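Tryptophan synthase alpha chain (Campylobacter jejuni, PDB 3THA) probably cleaves indoleglycerol phosphate to indole and glyceraldehyde 3-phosphate, the alpha-subunit reaction in the last step of tryptophan biosynthesis. Local coordinates at residues 206-209 with 213-216; 40-45 with 244-249; 175-178 with 182-185. All coordinates share one frame; numbering follows the deposited sequence.

Contact 1 (206-209 with 213-216)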
ATOM      1  N   PHE B 206      -5.438 -11.057   5.298  1.00 73.14           N
ATOM      2  CA  PHE B 206      -6.211  -9.773   5.258  1.00 75.12           C
ATOM      3  C   PHE B 206      -7.410  -9.736   6.227  1.00 77.72           C
ATOM      4  O   PHE B 206      -8.395 -10.448   6.039  1.00 78.52           O
ATOM      5  CB  PHE B 206      -6.642  -9.285   3.836  1.00 74.97           C
ATOM      6  CG  PHE B 206      -7.267  -7.889   3.847  1.00 76.43           C
ATOM      7  CD1 PHE B 206      -6.494  -6.769   3.571  1.00 76.09           C
ATOM      8  CD2 PHE B 206      -8.612  -7.705   4.204  1.00 78.75           C
ATOM      9  CE1 PHE B 206      -7.047  -5.493   3.639  1.00 79.07           C
ATOM     10  CE2 PHE B 206      -9.183  -6.428   4.265  1.00 81.93           C
ATOM     11  CZ  PHE B 206      -8.400  -5.314   3.988  1.00 81.46           C
ATOM     12  N   GLY B 207      -7.301  -8.899   7.264  1.00 79.29           N
ATOM     13  CA  GLY B 207      -8.414  -8.668   8.187  1.00 81.87           C
ATOM     14  C   GLY B 207      -8.271  -9.381   9.515  1.00 82.79           C
ATOM     15  O   GLY B 207      -8.818  -8.940  10.532  1.00 85.31           O
ATOM     16  N   ILE B 208      -7.528 -10.482   9.510  1.00 81.17           N
ATOM     17  CA  ILE B 208      -7.378 -11.303  10.697  1.00 81.66           C
ATOM     18  C   ILE B 208      -6.763 -10.436  11.801  1.00 82.45           C
ATOM     19  O   ILE B 208      -5.756  -9.740  11.570  1.00 80.06           O
ATOM     20  CB  ILE B 208      -6.571 -12.602  10.389  1.00 80.36           C
ATOM     21  CG1 ILE B 208      -7.065 -13.201   9.055  1.00 78.83           C
ATOM     22  CG2 ILE B 208      -6.663 -13.598  11.555  1.00 80.69           C
ATOM     23  CD1 ILE B 208      -6.646 -14.607   8.780  1.00 75.51           C
ATOM     24  N   GLN B 209      -7.387 -10.479  12.985  1.00 84.96           N
ATOM     25  CA  GLN B 209      -7.080  -9.542  14.077  1.00 86.69           C
ATOM     26  C   GLN B 209      -7.010 -10.156  15.475  1.00 87.97           C
ATOM     27  O   GLN B 209      -6.056  -9.925  16.220  1.00 88.08           O
ATOM     28  CB  GLN B 209      -8.114  -8.407  14.104  1.00 89.21           C
ATOM     29  CG  GLN B 209      -7.799  -7.250  13.159  1.00 89.63           C
ATOM     30  CD  GLN B 209      -8.656  -6.032  13.441  1.00 94.19           C
ATOM     31  OE1 GLN B 209      -9.648  -5.786  12.739  1.00 96.21           O
ATOM     32  NE2 GLN B 209      -8.294  -5.265  14.488  1.00 97.02           N
ATOM     33  N   ASP B 213     -10.780 -15.468  15.901  1.00 88.56           N
ATOM     34  CA  ASP B 213     -10.782 -14.924  14.537  1.00 85.85           C
ATOM     35  C   ASP B 213      -9.774 -15.736  13.715  1.00 83.10           C
ATOM     36  O   ASP B 213      -9.852 -15.768  12.507  1.00 80.78           O
ATOM     37  CB  ASP B 213     -10.268 -13.472  14.619  1.00 85.03           C
ATOM     38  CG  ASP B 213     -10.962 -12.490  13.664  1.00 84.11           C
ATOM     39  OD1 ASP B 213     -12.183 -12.536  13.445  1.00 85.76           O
ATOM     40  OD2 ASP B 213     -10.259 -11.583  13.181  1.00 83.28           O
ATOM     41  N   VAL B 214      -8.795 -16.353  14.371  1.00 82.67           N
ATOM     42  CA  VAL B 214      -7.872 -17.202  13.632  1.00 80.33           C
ATOM     43  C   VAL B 214      -8.266 -18.654  13.755  1.00 81.84           C
ATOM     44  O   VAL B 214      -8.015 -19.429  12.841  1.00 80.71           O
ATOM     45  CB  VAL B 214      -6.354 -16.969  13.960  1.00 78.32           C
ATOM     46  CG1 VAL B 214      -6.139 -15.633  14.596  1.00 77.92           C
ATOM     47  CG2 VAL B 214      -5.762 -18.095  14.784  1.00 78.58           C
ATOM     48  N   LYS B 215      -8.913 -19.018  14.859  1.00 84.78           N
ATOM     49  CA  LYS B 215      -9.346 -20.399  15.020  1.00 87.13           C
ATOM     50  C   LYS B 215     -10.482 -20.732  14.038  1.00 88.00           C
ATOM     51  O   LYS B 215     -10.770 -21.910  13.788  1.00 89.32           O
ATOM     52  CB  LYS B 215      -9.694 -20.730  16.475  1.00 90.55           C
ATOM     53  CG  LYS B 215      -8.508 -21.281  17.284  1.00 90.64           C
ATOM     54  CD  LYS B 215      -8.878 -21.551  18.750  1.00 95.38           C
ATOM     55  CE  LYS B 215      -7.785 -22.393  19.432  1.00 96.13           C
ATOM     56  NZ  LYS B 215      -7.512 -22.055  20.872  1.00 97.79           N
ATOM     57  N   ARG B 216     -11.087 -19.700  13.452  1.00 86.95           N
ATOM     58  CA  ARG B 216     -12.147 -19.922  12.474  1.00 87.84           C
ATOM     59  C   ARG B 216     -11.607 -20.003  11.043  1.00 84.31           C
ATOM     60  O   ARG B 216     -11.953 -20.906  10.284  1.00 84.02           O
ATOM     61  CB  ARG B 216     -13.288 -18.898  12.620  1.00 89.68           C
ATOM     62  CG  ARG B 216     -13.052 -17.520  12.017  1.00 89.28           C
ATOM     63  CD  ARG B 216     -14.393 -16.812  11.758  1.00 95.63           C
ATOM     64  NE  ARG B 216     -15.071 -16.391  12.986  1.00101.08           N
ATOM     65  CZ  ARG B 216     -15.227 -15.119  13.348  1.00104.39           C
ATOM     66  NH1 ARG B 216     -14.778 -14.138  12.560  1.00103.44           N
ATOM     67  NH2 ARG B 216     -15.835 -14.824  14.491  1.00107.49           N
TER
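The polar half of this contact runs between Q209 and D213. The backbone N of Q209 gives its hydrogen to D213 OD2 over 3.1 Å, with an N-H...O angle of 145°. OD2 receives it on its anti lone pair, the one turned away from OD1. The same oxygen also lies 3.8 Å from I208 CA and 3.9 Å from Q209 CB, so it sits close against I208 and Q209.

The second carboxylate oxygen is used within the helix. R216 NH1 comes to 3.2 Å from D213 OD1, but the oxygen stands well out of the guanidinium plane, so this is a pairing of charges with no N-H aimed at it. K180 brings a like charge close to R216, and the carboxylate probably eases that crowding. D213 N is itself held by N210 OD1.

The apolar half is one methyl pair: I208 CG2 meets V214 CG1 at 3.7 Å, the two side chains crossing at about a right angle. I208 has CG2 anti to the backbone N, which sends that methyl toward the helix. Both residues also pack on V224 of the next strand.

Taken together, a helix-start aspartate and a buried methyl pair tie helix 212-217 back to the loop leaving strand 202-205, a beta-alpha connection at the C-terminal end of a TIM-barrel strand.

Contact 2 (40-45 with 244-249)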
ATOM      1  N   SER B  40       8.756 -19.656  18.579  1.00 67.28           N
ATOM      2  CA  SER B  40       7.433 -19.032  18.482  1.00 67.31           C
ATOM      3  C   SER B  40       6.512 -19.977  17.727  1.00 67.13           C
ATOM      4  O   SER B  40       7.005 -20.817  16.997  1.00 67.46           O
ATOM      5  CB  SER B  40       7.517 -17.691  17.741  1.00 65.84           C
ATOM      6  OG  SER B  40       7.727 -17.918  16.357  1.00 64.23           O
ATOM      7  N   PRO B  41       5.180 -19.834  17.857  1.00 67.44           N
ATOM      8  CA  PRO B  41       4.339 -20.801  17.149  1.00 67.16           C
ATOM      9  C   PRO B  41       4.129 -20.464  15.648  1.00 64.87           C
ATOM     10  O   PRO B  41       3.329 -21.113  14.955  1.00 65.78           O
ATOM     11  CB  PRO B  41       3.029 -20.742  17.939  1.00 68.99           C
ATOM     12  CG  PRO B  41       2.944 -19.324  18.393  1.00 68.52           C
ATOM     13  CD  PRO B  41       4.369 -18.778  18.491  1.00 67.78           C
ATOM     14  N   ILE B  42       4.882 -19.500  15.137  1.00 62.70           N
ATOM     15  CA  ILE B  42       4.831 -19.107  13.718  1.00 59.61           C
ATOM     16  C   ILE B  42       5.647 -20.070  12.854  1.00 60.23           C
ATOM     17  O   ILE B  42       6.819 -20.347  13.153  1.00 60.09           O
ATOM     18  CB  ILE B  42       5.391 -17.697  13.546  1.00 57.28           C
ATOM     19  CG1 ILE B  42       4.547 -16.711  14.366  1.00 56.28           C
ATOM     20  CG2 ILE B  42       5.508 -17.316  12.073  1.00 53.82           C
ATOM     21  CD1 ILE B  42       5.219 -15.363  14.587  1.00 52.75           C
ATOM     22  N   ASP B  43       5.031 -20.553  11.772  1.00 59.96           N
ATOM     23  CA  ASP B  43       5.628 -21.551  10.897  1.00 59.82           C
ATOM     24  C   ASP B  43       6.325 -20.879   9.715  1.00 57.75           C
ATOM     25  O   ASP B  43       7.373 -21.351   9.254  1.00 57.76           O
ATOM     26  CB  ASP B  43       4.556 -22.502  10.373  1.00 61.10           C
ATOM     27  CG  ASP B  43       3.855 -23.264  11.480  1.00 65.89           C
ATOM     28  OD1 ASP B  43       4.543 -23.732  12.421  1.00 71.42           O
ATOM     29  OD2 ASP B  43       2.616 -23.421  11.403  1.00 69.51           O
ATOM     30  N   ILE B  44       5.736 -19.789   9.219  1.00 55.59           N
ATOM     31  CA  ILE B  44       6.270 -19.070   8.082  1.00 52.84           C
ATOM     32  C   ILE B  44       6.210 -17.597   8.406  1.00 52.05           C
ATOM     33  O   ILE B  44       5.142 -17.095   8.700  1.00 52.05           O
ATOM     34  CB  ILE B  44       5.402 -19.323   6.842  1.00 52.50           C
ATOM     35  CG1 ILE B  44       5.281 -20.809   6.630  1.00 53.82           C
ATOM     36  CG2 ILE B  44       5.938 -18.569   5.585  1.00 47.83           C
ATOM     37  CD1 ILE B  44       4.103 -21.197   5.840  1.00 56.61           C
ATOM     38  N   LEU B  45       7.343 -16.908   8.322  1.00 51.25           N
ATOM     39  CA  LEU B  45       7.356 -15.481   8.519  1.00 51.40           C
ATOM     40  C   LEU B  45       7.505 -14.713   7.236  1.00 51.38           C
ATOM     41  O   LEU B  45       8.419 -15.018   6.418  1.00 51.85           O
ATOM     42  CB  LEU B  45       8.499 -15.099   9.442  1.00 50.94           C
ATOM     43  CG  LEU B  45       8.515 -13.640   9.863  1.00 49.83           C
ATOM     44  CD1 LEU B  45       7.319 -13.376  10.775  1.00 47.12           C
ATOM     45  CD2 LEU B  45       9.865 -13.300  10.564  1.00 50.68           C
ATOM     46  N   LYS B 244       4.736 -12.713  23.846  1.00 73.09           N
ATOM     47  CA  LYS B 244       3.539 -13.215  24.544  1.00 74.84           C
ATOM     48  C   LYS B 244       2.257 -12.944  23.735  1.00 73.98           C
ATOM     49  O   LYS B 244       1.389 -13.805  23.637  1.00 75.06           O
ATOM     50  CB  LYS B 244       3.448 -12.672  25.999  1.00 76.89           C
ATOM     51  CG  LYS B 244       2.018 -12.419  26.554  1.00 79.17           C
ATOM     52  CD  LYS B 244       2.021 -11.655  27.892  1.00 83.39           C
ATOM     53  CE  LYS B 244       0.849 -10.689  28.005  1.00 84.48           C
ATOM     54  NZ  LYS B 244       0.336 -10.656  29.410  1.00 86.24           N
ATOM     55  N   ASP B 245       2.162 -11.749  23.167  1.00 72.88           N
ATOM     56  CA  ASP B 245       1.045 -11.332  22.322  1.00 72.84           C
ATOM     57  C   ASP B 245       0.958 -12.117  21.001  1.00 71.76           C
ATOM     58  O   ASP B 245      -0.123 -12.268  20.443  1.00 72.73           O
ATOM     59  CB  ASP B 245       1.202  -9.864  21.965  1.00 71.25           C
ATOM     60  CG  ASP B 245       0.962  -8.957  23.116  1.00 75.22           C
ATOM     61  OD1 ASP B 245       0.598  -9.459  24.199  1.00 79.06           O
ATOM     62  OD2 ASP B 245       1.140  -7.729  22.944  1.00 76.11           O
ATOM     63  N   ILE B 246       2.095 -12.589  20.499  1.00 70.26           N
ATOM     64  CA  ILE B 246       2.127 -13.404  19.305  1.00 69.68           C
ATOM     65  C   ILE B 246       1.823 -14.865  19.600  1.00 72.91           C
ATOM     66  O   ILE B 246       1.829 -15.707  18.705  1.00 72.82           O
ATOM     67  CB  ILE B 246       3.482 -13.319  18.608  1.00 66.55           C
ATOM     68  CG1 ILE B 246       3.647 -11.979  17.932  1.00 63.67           C
ATOM     69  CG2 ILE B 246       3.621 -14.387  17.592  1.00 64.50           C
ATOM     70  CD1 ILE B 246       5.060 -11.728  17.497  1.00 63.83           C
ATOM     71  N   GLU B 247       1.572 -15.195  20.845  1.00 76.98           N
ATOM     72  CA  GLU B 247       1.190 -16.557  21.104  1.00 80.84           C
ATOM     73  C   GLU B 247      -0.229 -16.568  21.642  1.00 83.64           C
ATOM     74  O   GLU B 247      -0.852 -17.638  21.837  1.00 85.00           O
ATOM     75  CB  GLU B 247       2.189 -17.232  22.041  1.00 82.62           C
ATOM     76  CG  GLU B 247       2.100 -18.753  21.939  1.00 87.80           C
ATOM     77  CD  GLU B 247       3.367 -19.473  22.344  1.00 92.71           C
ATOM     78  OE1 GLU B 247       4.164 -18.886  23.126  1.00 95.76           O
ATOM     79  OE2 GLU B 247       3.548 -20.632  21.882  1.00 93.51           O
ATOM     80  N   GLU B 248      -0.714 -15.347  21.878  1.00 84.47           N
ATOM     81  CA  GLU B 248      -2.118 -15.099  22.190  1.00 87.13           C
ATOM     82  C   GLU B 248      -2.863 -15.241  20.862  1.00 84.64           C
ATOM     83  O   GLU B 248      -3.914 -15.859  20.768  1.00 86.21           O
ATOM     84  CB  GLU B 248      -2.290 -13.685  22.760  1.00 88.24           C
ATOM     85  CG  GLU B 248      -3.600 -13.431  23.513  1.00 94.22           C
ATOM     86  CD  GLU B 248      -3.421 -12.474  24.727  1.00101.98           C
ATOM     87  OE1 GLU B 248      -2.366 -11.772  24.831  1.00103.46           O
ATOM     88  OE2 GLU B 248      -4.329 -12.436  25.595  1.00104.76           O
ATOM     89  N   ILE B 249      -2.274 -14.696  19.821  1.00 81.07           N
ATOM     90  CA  ILE B 249      -2.901 -14.729  18.527  1.00 78.24           C
ATOM     91  C   ILE B 249      -3.001 -16.160  17.979  1.00 78.31           C
ATOM     92  O   ILE B 249      -4.017 -16.511  17.406  1.00 79.65           O
ATOM     93  CB  ILE B 249      -2.228 -13.723  17.615  1.00 75.58           C
ATOM     94  CG1 ILE B 249      -2.463 -12.316  18.184  1.00 74.72           C
ATOM     95  CG2 ILE B 249      -2.726 -13.834  16.154  1.00 74.02           C
ATOM     96  CD1 ILE B 249      -1.603 -11.205  17.571  1.00 71.14           C
TER
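P41 and I42 lie against I246 and E247, and the pairing is one of side-chain packing with nothing polar exchanged between the two segments. In the TIM barrel it joins the turn that leads into strand 44-48, the second of the eight parallel strands, to helix 239-248 near the end of the chain, so two parts almost 200 residues apart in sequence come side by side.

E247 is the side chain to follow. Its CB starts some 4.3 Å from P41 CG, and the chain then passes across the proline ring. CG is anti to the backbone N (chi1 -160°), and beyond it the chain is extended; this brings CG to 3.7 Å from P41 CG. The carboxyl carbon CD follows at 4.0 Å from both P41 CG and P41 CD. At the tip, OE2 lies 3.8 Å from P41 CG, with P41 CB and CD slightly farther off, each at 4.0 Å. The two side chains cross obliquely, the glutamate's CG and OE2 lying against the ring while the residue as a whole remains exposed.

Deeper in, the neighbouring pair is purely aliphatic and buried. F33 of helix 27-35 packs on both I42 and I246, and I230 of helix 228-233 covers I246 as well, so helices 27-35 and 228-233 both border this patch. On the loop side, P41 O takes a hydrogen bond from N16 ND2 and I42 O one from K89 NZ. I246 keeps its CG2 anti to the backbone N, which turns that methyl to the turn; I42 CD1 meets it at 3.5 Å.

Contact 3 (175-178 with 182-185)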
ATOM      1  N   GLY B 175     -16.365  -7.027   1.978  1.00 93.80           N
ATOM      2  CA  GLY B 175     -17.442  -6.201   1.434  1.00 96.90           C
ATOM      3  C   GLY B 175     -18.289  -6.713   0.285  1.00 97.61           C
ATOM      4  O   GLY B 175     -18.999  -5.932  -0.361  1.00 98.62           O
ATOM      5  N   ILE B 176     -18.224  -8.013   0.014  1.00 97.22           N
ATOM      6  CA  ILE B 176     -19.122  -8.596  -0.989  1.00 98.60           C
ATOM      7  C   ILE B 176     -20.528  -8.624  -0.377  1.00102.31           C
ATOM      8  O   ILE B 176     -21.530  -8.480  -1.084  1.00103.62           O
ATOM      9  CB  ILE B 176     -18.635  -9.973  -1.546  1.00 96.71           C
ATOM     10  CG1 ILE B 176     -17.146  -9.919  -1.875  1.00 92.82           C
ATOM     11  CG2 ILE B 176     -19.399 -10.354  -2.823  1.00 97.39           C
ATOM     12  CD1 ILE B 176     -16.549 -11.257  -2.190  1.00 91.82           C
ATOM     13  N   THR B 177     -20.580  -8.756   0.951  1.00104.14           N
ATOM     14  CA  THR B 177     -21.778  -8.386   1.708  1.00108.09           C
ATOM     15  C   THR B 177     -21.460  -7.483   2.911  1.00109.43           C
ATOM     16  O   THR B 177     -22.303  -6.683   3.337  1.00112.49           O
ATOM     17  CB  THR B 177     -22.640  -9.601   2.131  1.00109.58           C
ATOM     18  OG1 THR B 177     -21.863 -10.803   2.071  1.00107.66           O
ATOM     19  CG2 THR B 177     -23.821  -9.740   1.213  1.00111.34           C
ATOM     20  N   GLY B 178     -20.248  -7.594   3.438  1.00107.30           N
ATOM     21  CA  GLY B 178     -19.924  -6.898   4.683  1.00109.25           C
ATOM     22  C   GLY B 178     -20.483  -7.582   5.930  1.00111.95           C
ATOM     23  O   GLY B 178     -19.976  -7.351   7.041  1.00112.23           O
ATOM     24  N   VAL B 182     -21.499 -15.281   6.481  1.00106.53           N
ATOM     25  CA  VAL B 182     -21.740 -15.572   5.071  1.00104.46           C
ATOM     26  C   VAL B 182     -20.414 -15.581   4.326  1.00100.33           C
ATOM     27  O   VAL B 182     -20.000 -16.613   3.786  1.00 98.80           O
ATOM     28  CB  VAL B 182     -22.626 -14.507   4.422  1.00105.84           C
ATOM     29  CG1 VAL B 182     -22.580 -14.625   2.896  1.00103.83           C
ATOM     30  CG2 VAL B 182     -24.057 -14.587   4.954  1.00109.72           C
ATOM     31  N   GLU B 183     -19.775 -14.404   4.300  1.00 98.33           N
ATOM     32  CA  GLU B 183     -18.387 -14.202   3.820  1.00 93.88           C
ATOM     33  C   GLU B 183     -17.420 -15.338   4.247  1.00 91.27           C
ATOM     34  O   GLU B 183     -16.488 -15.659   3.514  1.00 88.36           O
ATOM     35  CB  GLU B 183     -17.857 -12.796   4.213  1.00 93.49           C
ATOM     36  CG  GLU B 183     -18.303 -11.619   3.285  1.00 94.05           C
ATOM     37  CD  GLU B 183     -17.292 -11.261   2.159  1.00 92.90           C
ATOM     38  OE1 GLU B 183     -16.385 -12.072   1.829  1.00 90.28           O
ATOM     39  OE2 GLU B 183     -17.404 -10.146   1.599  1.00 92.37           O
ATOM     40  N   GLU B 184     -17.669 -15.974   5.396  1.00 91.80           N
ATOM     41  CA  GLU B 184     -16.960 -17.209   5.728  1.00 89.75           C
ATOM     42  C   GLU B 184     -17.224 -18.325   4.702  1.00 88.49           C
ATOM     43  O   GLU B 184     -16.317 -18.700   3.975  1.00 86.12           O
ATOM     44  CB  GLU B 184     -17.304 -17.669   7.125  1.00 92.34           C
ATOM     45  CG  GLU B 184     -16.480 -18.839   7.581  1.00 93.42           C
ATOM     46  CD  GLU B 184     -16.624 -19.096   9.073  1.00 98.73           C
ATOM     47  OE1 GLU B 184     -17.106 -20.191   9.436  1.00101.72           O
ATOM     48  OE2 GLU B 184     -16.268 -18.205   9.885  1.00 98.52           O
ATOM     49  N   ALA B 185     -18.462 -18.829   4.618  1.00 89.64           N
ATOM     50  CA  ALA B 185     -18.845 -19.852   3.601  1.00 87.99           C
ATOM     51  C   ALA B 185     -18.452 -19.541   2.135  1.00 84.30           C
ATOM     52  O   ALA B 185     -18.067 -20.434   1.371  1.00 82.28           O
ATOM     53  CB  ALA B 185     -20.341 -20.185   3.701  1.00 91.33           C
TER
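With CG swung beside its own backbone N (chi1 -81°) and the chain bent again at chi2 (-95°), E183 turns its carboxylate out of the helix and into the curve of the loop 175-178. OE2 arrives in front of a run of backbone amides. The N-H of I176 is the one that bonds to it, 2.8 Å from I176 N to E183 OE2 with an angle of 143° at the hydrogen, and the donor meets the oxygen nearly in line with its CD-OE2 bond. G175 N stands 3.3 Å from OE2, yet its N-H points too far off to bond. T177 N lies a little farther out, at 3.5 Å. The bond from the I176 N-H would probably favour the charged form of the carboxylate.

The bend also lays the carboxylate against the isoleucine. I176 CB is 3.4 Å from E183 OE2, while CD1 lies about equally far from both carboxylate oxygens; the two side chains cross at about a right angle. This is the loop between strand 168-171 and helix 180-195, the sixth beta-alpha connection of the TIM barrel. In other tryptophan synthase alpha subunits the corresponding loop is mobile and folds over the active site; here E183, in the first turn of the helix, bonds to part of it.

T177 adds a looser contact. Its OG1 sits 3.8 Å from E183 CG, with the threonine and glutamate side chains running past each other in opposite directions, and 4.0 Å from V182 CG1, a light touch between two exposed residues. I176 packs beyond the pair on V150 and T151 and, across the assembly, on D70 of the second subunit.

Contacts 1 and 3 are successive elements of the barrel, each a loop held to the start of the helix that follows it. Their centres lie about 14 Å apart, on the same side of the chain's centre, and a weak, long ion pair between R216 and E184 links their helices; both touch the second subunit. Contact 2 closes a long chain loop around the other two. It meets contact 1, V214 CG2 lying 3.5 Å from I249 O, but stays about 14 Å from contact 3 at the nearest atoms. The side chains of I42 and I208 are about 8 and 10 Å from that of E46, one of two predicted proton acceptors; contact 3 lies away from both.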